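Local coordinates for aminoacyltransferase FemA (Staphylococcus aureus, PDB 1LRZ), which adds glycines 2 and 3 of the pentaglycine bridge of staphylococcal peptidoglycan, using glycyl-tRNA as donor, at residues A[108-113]-A[156-161]; A[112-115]-A[121-124]. One frame throughout, in Å; residues are numbered along the deposited sequence.

How the interactions relate
Leaving strand 102-107 of the seven-stranded sheet, the chain runs through residues 108-111 into strand 112-116, which belongs to the second, nine-stranded sheet. That strand turns back at once, and interaction 2 closes the short loop by pairing 112-115 with 121-124, on strand 122-125 at one margin of this sheet. The chain then passes through helix 130-137 and strand 141-142 of the first sheet before interaction 1 closes a longer loop, bringing residues 156-161 against the linker and the start of strand 112-116 by side-chain contact. Interaction 2 is thus nested inside interaction 1, and Pro112 and Tyr113 belong to both ranges. Strand 389-393 lies between strands 112-116 and 157-162.

Interaction 1. Residues A[108-113]-A[156-161]; sequences DPYLPY and RYHSVL
Tyr110 and His158 meet ring to ring in the buried part of this contact, with Tyr110 CE2 3.7 Å from His158 CE1. The rings touch rim to rim, their planes at 69° and their centroids 5.8 Å apart, with neither ring over the face of the other. The tyrosine ring reaches across because its CG is anti to the backbone N (chi1 -162°), and the side chains of Tyr110 and His158 cross at about a right angle. Tyr110 OH also lies close to the imidazole, 3.8 Å from His158 ND1, but its hydrogen bonds go to Glu324 and Arg360; the two fix the far end of the ring, and the neighbouring charges probably polarise the hydroxyl. Asn362 of strand 360-365 touches both side chains, and Tyr364 meets the imidazole with its ring.

A second, looser touch lies at the C-terminal end of 108-113. Tyr113 CD2 comes up to the guanidinium of Arg156 at its edge, near its plane, 4.5 Å from NH1. The guanidinium is held instead by a salt bridge from NH1 to Glu392 and by hydrogen bonds to the backbone oxygens of Tyr393 and His146. No hydrogen bond joins the two segments directly.

Tyr110 sits at the centre of an inverse gamma turn, closed by a weak bond from Leu111 N to Pro109 O (2.8 Å). The turn bends the chain just before strand 112-116, while Leu111 and Tyr113 bond through their backbones to Val394 and Glu392. Direct contact between the segments is thus made by side chains, while the backbone of strand 389-393 and the residues just after it, reaching Arg156 through Tyr393, bridges them as the middle strand of a mixed sheet.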
ATOM      1  N   ASP A 108       5.211   9.858 -15.802  1.00 18.68           N
ATOM      2  CA  ASP A 108       5.888   9.072 -14.775  1.00 17.08           C
ATOM      3  C   ASP A 108       5.304   7.654 -14.825  1.00 17.39           C
ATOM      4  O   ASP A 108       4.591   7.211 -13.922  1.00 13.84           O
ATOM      5  CB  ASP A 108       5.734   9.730 -13.379  1.00 12.82           C
ATOM      6  CG  ASP A 108       4.283   9.948 -12.956  1.00 16.39           C
ATOM      7  OD1 ASP A 108       4.072  10.311 -11.783  1.00 17.12           O
ATOM      8  OD2 ASP A 108       3.354   9.770 -13.763  1.00 16.93           O
ATOM      9  N   PRO A 109       5.605   6.924 -15.915  1.00 19.19           N
ATOM     10  CA  PRO A 109       5.123   5.558 -16.132  1.00 19.21           C
ATOM     11  C   PRO A 109       5.468   4.582 -15.018  1.00 17.22           C
ATOM     12  O   PRO A 109       6.568   4.605 -14.456  1.00 16.87           O
ATOM     13  CB  PRO A 109       5.748   5.173 -17.477  1.00 18.73           C
ATOM     14  CG  PRO A 109       7.009   5.934 -17.486  1.00 22.99           C
ATOM     15  CD  PRO A 109       6.616   7.287 -16.924  1.00 18.29           C
ATOM     16  N   TYR A 110       4.491   3.742 -14.706  1.00 17.09           N
ATOM     17  CA  TYR A 110       4.591   2.707 -13.677  1.00 16.70           C
ATOM     18  C   TYR A 110       5.327   1.576 -14.397  1.00 16.31           C
ATOM     19  O   TYR A 110       4.746   0.541 -14.723  1.00 15.01           O
ATOM     20  CB  TYR A 110       3.172   2.277 -13.285  1.00 13.08           C
ATOM     21  CG  TYR A 110       3.051   1.536 -11.965  1.00 15.04           C
ATOM     22  CD1 TYR A 110       1.864   0.884 -11.631  1.00 10.69           C
ATOM     23  CD2 TYR A 110       4.105   1.506 -11.044  1.00 13.07           C
ATOM     24  CE1 TYR A 110       1.710   0.226 -10.418  1.00 14.83           C
ATOM     25  CE2 TYR A 110       3.964   0.833  -9.814  1.00 16.48           C
ATOM     26  CZ  TYR A 110       2.760   0.203  -9.511  1.00 17.13           C
ATOM     27  OH  TYR A 110       2.580  -0.426  -8.306  1.00 16.65           O
ATOM     28  N   LEU A 111       6.613   1.808 -14.649  1.00 14.76           N
ATOM     29  CA  LEU A 111       7.464   0.889 -15.398  1.00 15.63           C
ATOM     30  C   LEU A 111       8.745   0.559 -14.637  1.00 12.20           C
ATOM     31  O   LEU A 111       9.569   1.439 -14.410  1.00 15.92           O
ATOM     32  CB  LEU A 111       7.834   1.557 -16.736  1.00 14.36           C
ATOM     33  CG  LEU A 111       8.727   0.804 -17.725  1.00 15.87           C
ATOM     34  CD1 LEU A 111       8.017  -0.464 -18.153  1.00 11.74           C
ATOM     35  CD2 LEU A 111       9.028   1.688 -18.945  1.00 14.13           C
ATOM     36  N   PRO A 112       8.938  -0.713 -14.256  1.00 14.56           N
ATOM     37  CA  PRO A 112      10.148  -1.092 -13.521  1.00 14.47           C
ATOM     38  C   PRO A 112      11.412  -0.804 -14.313  1.00 15.77           C
ATOM     39  O   PRO A 112      11.431  -0.905 -15.542  1.00 15.19           O
ATOM     40  CB  PRO A 112       9.971  -2.594 -13.284  1.00 12.23           C
ATOM     41  CG  PRO A 112       8.488  -2.785 -13.308  1.00 15.33           C
ATOM     42  CD  PRO A 112       8.057  -1.878 -14.448  1.00 13.37           C
ATOM     43  N   TYR A 113      12.468  -0.470 -13.576  1.00 15.57           N
ATOM     44  CA  TYR A 113      13.777  -0.178 -14.132  1.00 16.71           C
ATOM     45  C   TYR A 113      14.755  -1.227 -13.588  1.00 16.45           C
ATOM     46  O   TYR A 113      15.359  -1.981 -14.352  1.00 17.09           O
ATOM     47  CB  TYR A 113      14.207   1.234 -13.713  1.00 14.87           C
ATOM     48  CG  TYR A 113      15.679   1.536 -13.898  1.00 18.21           C
ATOM     49  CD1 TYR A 113      16.358   1.163 -15.071  1.00 17.88           C
ATOM     50  CD2 TYR A 113      16.390   2.219 -12.914  1.00 18.61           C
ATOM     51  CE1 TYR A 113      17.703   1.460 -15.255  1.00 17.80           C
ATOM     52  CE2 TYR A 113      17.744   2.528 -13.085  1.00 19.28           C
ATOM     53  CZ  TYR A 113      18.392   2.148 -14.257  1.00 19.43           C
ATOM     54  OH  TYR A 113      19.717   2.470 -14.433  1.00 19.74           O
ATOM     55  N   ARG A 156      10.132   6.996  -6.494  1.00 19.03           N
ATOM     56  CA  ARG A 156      10.581   6.027  -7.493  1.00 18.45           C
ATOM     57  C   ARG A 156      10.848   4.607  -6.993  1.00 16.52           C
ATOM     58  O   ARG A 156      11.166   3.729  -7.797  1.00 16.74           O
ATOM     59  CB  ARG A 156      11.861   6.511  -8.205  1.00 19.44           C
ATOM     60  CG  ARG A 156      11.690   7.531  -9.318  1.00 23.56           C
ATOM     61  CD  ARG A 156      12.953   7.598 -10.216  1.00 20.87           C
ATOM     62  NE  ARG A 156      14.186   7.570  -9.432  1.00 19.12           N
ATOM     63  CZ  ARG A 156      15.099   6.605  -9.504  1.00 19.75           C
ATOM     64  NH1 ARG A 156      14.931   5.581 -10.338  1.00 15.92           N
ATOM     65  NH2 ARG A 156      16.168   6.651  -8.722  1.00 13.67           N
ATOM     66  N   TYR A 157      10.722   4.371  -5.691  1.00 15.91           N
ATOM     67  CA  TYR A 157      10.986   3.040  -5.147  1.00 15.82           C
ATOM     68  C   TYR A 157       9.830   2.473  -4.330  1.00 16.57           C
ATOM     69  O   TYR A 157       9.256   3.171  -3.494  1.00 14.41           O
ATOM     70  CB  TYR A 157      12.226   3.051  -4.248  1.00 16.54           C
ATOM     71  CG  TYR A 157      13.501   3.544  -4.895  1.00 16.05           C
ATOM     72  CD1 TYR A 157      13.728   4.913  -5.101  1.00 15.48           C
ATOM     73  CD2 TYR A 157      14.498   2.647  -5.273  1.00 15.93           C
ATOM     74  CE1 TYR A 157      14.932   5.371  -5.671  1.00 13.76           C
ATOM     75  CE2 TYR A 157      15.695   3.092  -5.838  1.00 15.92           C
ATOM     76  CZ  TYR A 157      15.904   4.451  -6.032  1.00 16.65           C
ATOM     77  OH  TYR A 157      17.098   4.883  -6.567  1.00 18.94           O
ATOM     78  N   HIS A 158       9.509   1.202  -4.577  1.00 15.98           N
ATOM     79  CA  HIS A 158       8.450   0.495  -3.850  1.00 13.17           C
ATOM     80  C   HIS A 158       9.021  -0.778  -3.221  1.00 14.17           C
ATOM     81  O   HIS A 158       9.942  -1.382  -3.766  1.00 13.02           O
ATOM     82  CB  HIS A 158       7.312   0.056  -4.788  1.00 11.95           C
ATOM     83  CG  HIS A 158       6.456   1.176  -5.294  1.00 14.87           C
ATOM     84  ND1 HIS A 158       5.493   0.988  -6.264  1.00 13.00           N
ATOM     85  CD2 HIS A 158       6.405   2.490  -4.963  1.00 13.93           C
ATOM     86  CE1 HIS A 158       4.888   2.138  -6.510  1.00 16.18           C
ATOM     87  NE2 HIS A 158       5.423   3.066  -5.734  1.00 13.92           N
ATOM     88  N   SER A 159       8.466  -1.171  -2.074  1.00 14.01           N
ATOM     89  CA  SER A 159       8.842  -2.415  -1.396  1.00 14.56           C
ATOM     90  C   SER A 159       7.638  -3.292  -1.740  1.00 15.56           C
ATOM     91  O   SER A 159       6.521  -3.016  -1.295  1.00 15.82           O
ATOM     92  CB  SER A 159       8.917  -2.224   0.115  1.00 13.18           C
ATOM     93  OG  SER A 159       8.967  -3.494   0.751  1.00 16.45           O
ATOM     94  N   VAL A 160       7.863  -4.348  -2.514  1.00 13.48           N
ATOM     95  CA  VAL A 160       6.767  -5.184  -2.995  1.00 12.94           C
ATOM     96  C   VAL A 160       6.878  -6.666  -2.653  1.00 11.65           C
ATOM     97  O   VAL A 160       7.920  -7.277  -2.861  1.00 12.15           O
ATOM     98  CB  VAL A 160       6.669  -5.044  -4.535  1.00 15.24           C
ATOM     99  CG1 VAL A 160       5.451  -5.802  -5.068  1.00 13.76           C
ATOM    100  CG2 VAL A 160       6.614  -3.558  -4.908  1.00 12.78           C
ATOM    101  N   LEU A 161       5.784  -7.226  -2.147  1.00 11.78           N
ATOM    102  CA  LEU A 161       5.715  -8.635  -1.768  1.00 11.58           C
ATOM    103  C   LEU A 161       4.934  -9.416  -2.820  1.00 13.25           C
ATOM    104  O   LEU A 161       3.741  -9.172  -3.042  1.00 15.24           O
ATOM    105  CB  LEU A 161       5.022  -8.781  -0.414  1.00 13.87           C
ATOM    106  CG  LEU A 161       4.831 -10.200   0.144  1.00 14.70           C
ATOM    107  CD1 LEU A 161       6.198 -10.868   0.349  1.00 14.12           C
ATOM    108  CD2 LEU A 161       4.081 -10.107   1.475  1.00 15.29           C
TER

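Interaction 2. Residues A[112-115]-A[121-124]; sequences PYQY and EITG
Tyr115 O is gripped by two backbone donors of the neighbouring strand, Thr123 N at 2.7 Å and Gly124 N at 3.2 Å. Both come from the same face of the carbonyl plane and are tilted out of it, Gly124 N slightly more; the bond from Thr123 is the straighter. Two successive residues facing one partner make a classic beta bulge, with Thr123 and Gly124 set against Tyr115. In return Tyr115 N gives a nearly straight bond (172°) to Gly124 O, 2.9 Å away, completing the antiparallel hydrogen-bonded pair of this beta hairpin at the margin of the nine-stranded sheet. The bulge accompanies a strong skew: the two short strand segments run at 115° to each other.

Thr123 adds its side chain to the same spot. With OG1 placed between the backbone N and the carbonyl carbon (chi1 52°), the hydroxyl lies 3.5 Å from Tyr115 CB. Farther along, the methyl end of Ile122 lies obliquely against the amide of Gln114, its CD1 3.3 Å from OE1 and 3.7 Å from Gln114 NE2. That amide nitrogen is hydrogen-bonded to Glu392 of strand 389-393, on the other side of strand 112-116. Gln114 CG, in turn, lies 3.3 Å above the plane of the Tyr113 ring, over its centre.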
ATOM      1  N   PRO A 112       8.938  -0.713 -14.256  1.00 14.56           N
ATOM      2  CA  PRO A 112      10.148  -1.092 -13.521  1.00 14.47           C
ATOM      3  C   PRO A 112      11.412  -0.804 -14.313  1.00 15.77           C
ATOM      4  O   PRO A 112      11.431  -0.905 -15.542  1.00 15.19           O
ATOM      5  CB  PRO A 112       9.971  -2.594 -13.284  1.00 12.23           C
ATOM      6  CG  PRO A 112       8.488  -2.785 -13.308  1.00 15.33           C
ATOM      7  CD  PRO A 112       8.057  -1.878 -14.448  1.00 13.37           C
ATOM      8  N   TYR A 113      12.468  -0.470 -13.576  1.00 15.57           N
ATOM      9  CA  TYR A 113      13.777  -0.178 -14.132  1.00 16.71           C
ATOM     10  C   TYR A 113      14.755  -1.227 -13.588  1.00 16.45           C
ATOM     11  O   TYR A 113      15.359  -1.981 -14.352  1.00 17.09           O
ATOM     12  CB  TYR A 113      14.207   1.234 -13.713  1.00 14.87           C
ATOM     13  CG  TYR A 113      15.679   1.536 -13.898  1.00 18.21           C
ATOM     14  CD1 TYR A 113      16.358   1.163 -15.071  1.00 17.88           C
ATOM     15  CD2 TYR A 113      16.390   2.219 -12.914  1.00 18.61           C
ATOM     16  CE1 TYR A 113      17.703   1.460 -15.255  1.00 17.80           C
ATOM     17  CE2 TYR A 113      17.744   2.528 -13.085  1.00 19.28           C
ATOM     18  CZ  TYR A 113      18.392   2.148 -14.257  1.00 19.43           C
ATOM     19  OH  TYR A 113      19.717   2.470 -14.433  1.00 19.74           O
ATOM     20  N   GLN A 114      14.874  -1.280 -12.264  1.00 16.13           N
ATOM     21  CA  GLN A 114      15.762  -2.220 -11.582  1.00 18.22           C
ATOM     22  C   GLN A 114      15.083  -2.843 -10.356  1.00 16.43           C
ATOM     23  O   GLN A 114      14.130  -2.280  -9.813  1.00 16.06           O
ATOM     24  CB  GLN A 114      17.028  -1.496 -11.091  1.00 19.88           C
ATOM     25  CG  GLN A 114      17.846  -0.806 -12.154  1.00 23.51           C
ATOM     26  CD  GLN A 114      19.140  -0.236 -11.595  1.00 28.67           C
ATOM     27  OE1 GLN A 114      20.219  -0.524 -12.109  1.00 26.40           O
ATOM     28  NE2 GLN A 114      19.037   0.579 -10.535  1.00 23.30           N
ATOM     29  N   TYR A 115      15.604  -3.991  -9.920  1.00 14.72           N
ATOM     30  CA  TYR A 115      15.122  -4.692  -8.730  1.00 15.45           C
ATOM     31  C   TYR A 115      16.278  -4.652  -7.740  1.00 16.41           C
ATOM     32  O   TYR A 115      17.427  -4.824  -8.130  1.00 16.24           O
ATOM     33  CB  TYR A 115      14.796  -6.149  -9.050  1.00 13.91           C
ATOM     34  CG  TYR A 115      13.725  -6.298 -10.096  1.00 17.68           C
ATOM     35  CD1 TYR A 115      14.018  -6.815 -11.362  1.00 17.91           C
ATOM     36  CD2 TYR A 115      12.413  -5.913  -9.822  1.00 18.06           C
ATOM     37  CE1 TYR A 115      13.017  -6.942 -12.334  1.00 20.11           C
ATOM     38  CE2 TYR A 115      11.410  -6.037 -10.778  1.00 22.39           C
ATOM     39  CZ  TYR A 115      11.717  -6.547 -12.025  1.00 19.43           C
ATOM     40  OH  TYR A 115      10.717  -6.666 -12.952  1.00 23.70           O
ATOM     41  N   GLU A 121      21.165  -3.144  -2.586  1.00 21.44           N
ATOM     42  CA  GLU A 121      21.965  -3.811  -3.607  1.00 22.03           C
ATOM     43  C   GLU A 121      21.103  -4.199  -4.808  1.00 22.79           C
ATOM     44  O   GLU A 121      20.034  -4.804  -4.650  1.00 25.95           O
ATOM     45  CB  GLU A 121      22.613  -5.067  -3.025  1.00 24.35           C
ATOM     46  CG  GLU A 121      23.472  -4.783  -1.808  1.00 30.51           C
ATOM     47  CD  GLU A 121      24.061  -6.042  -1.197  1.00 34.44           C
ATOM     48  OE1 GLU A 121      25.280  -6.047  -0.930  1.00 39.24           O
ATOM     49  OE2 GLU A 121      23.310  -7.021  -0.981  1.00 30.83           O
ATOM     50  N   ILE A 122      21.561  -3.864  -6.009  1.00 18.57           N
ATOM     51  CA  ILE A 122      20.809  -4.213  -7.206  1.00 18.23           C
ATOM     52  C   ILE A 122      20.801  -5.734  -7.379  1.00 19.68           C
ATOM     53  O   ILE A 122      21.850  -6.380  -7.349  1.00 19.84           O
ATOM     54  CB  ILE A 122      21.421  -3.566  -8.460  1.00 17.90           C
ATOM     55  CG1 ILE A 122      21.268  -2.041  -8.381  1.00 18.31           C
ATOM     56  CG2 ILE A 122      20.769  -4.146  -9.722  1.00 15.58           C
ATOM     57  CD1 ILE A 122      22.039  -1.282  -9.461  1.00 20.39           C
ATOM     58  N   THR A 123      19.613  -6.307  -7.534  1.00 16.39           N
ATOM     59  CA  THR A 123      19.504  -7.748  -7.710  1.00 21.49           C
ATOM     60  C   THR A 123      19.214  -8.114  -9.164  1.00 22.29           C
ATOM     61  O   THR A 123      19.392  -9.265  -9.558  1.00 20.40           O
ATOM     62  CB  THR A 123      18.397  -8.363  -6.813  1.00 23.70           C
ATOM     63  OG1 THR A 123      17.166  -7.656  -7.006  1.00 24.48           O
ATOM     64  CG2 THR A 123      18.795  -8.293  -5.343  1.00 24.10           C
ATOM     65  N   GLY A 124      18.761  -7.144  -9.956  1.00 18.89           N
ATOM     66  CA  GLY A 124      18.487  -7.429 -11.355  1.00 20.91           C
ATOM     67  C   GLY A 124      18.016  -6.212 -12.135  1.00 21.02           C
ATOM     68  O   GLY A 124      17.601  -5.222 -11.555  1.00 19.98           O
TER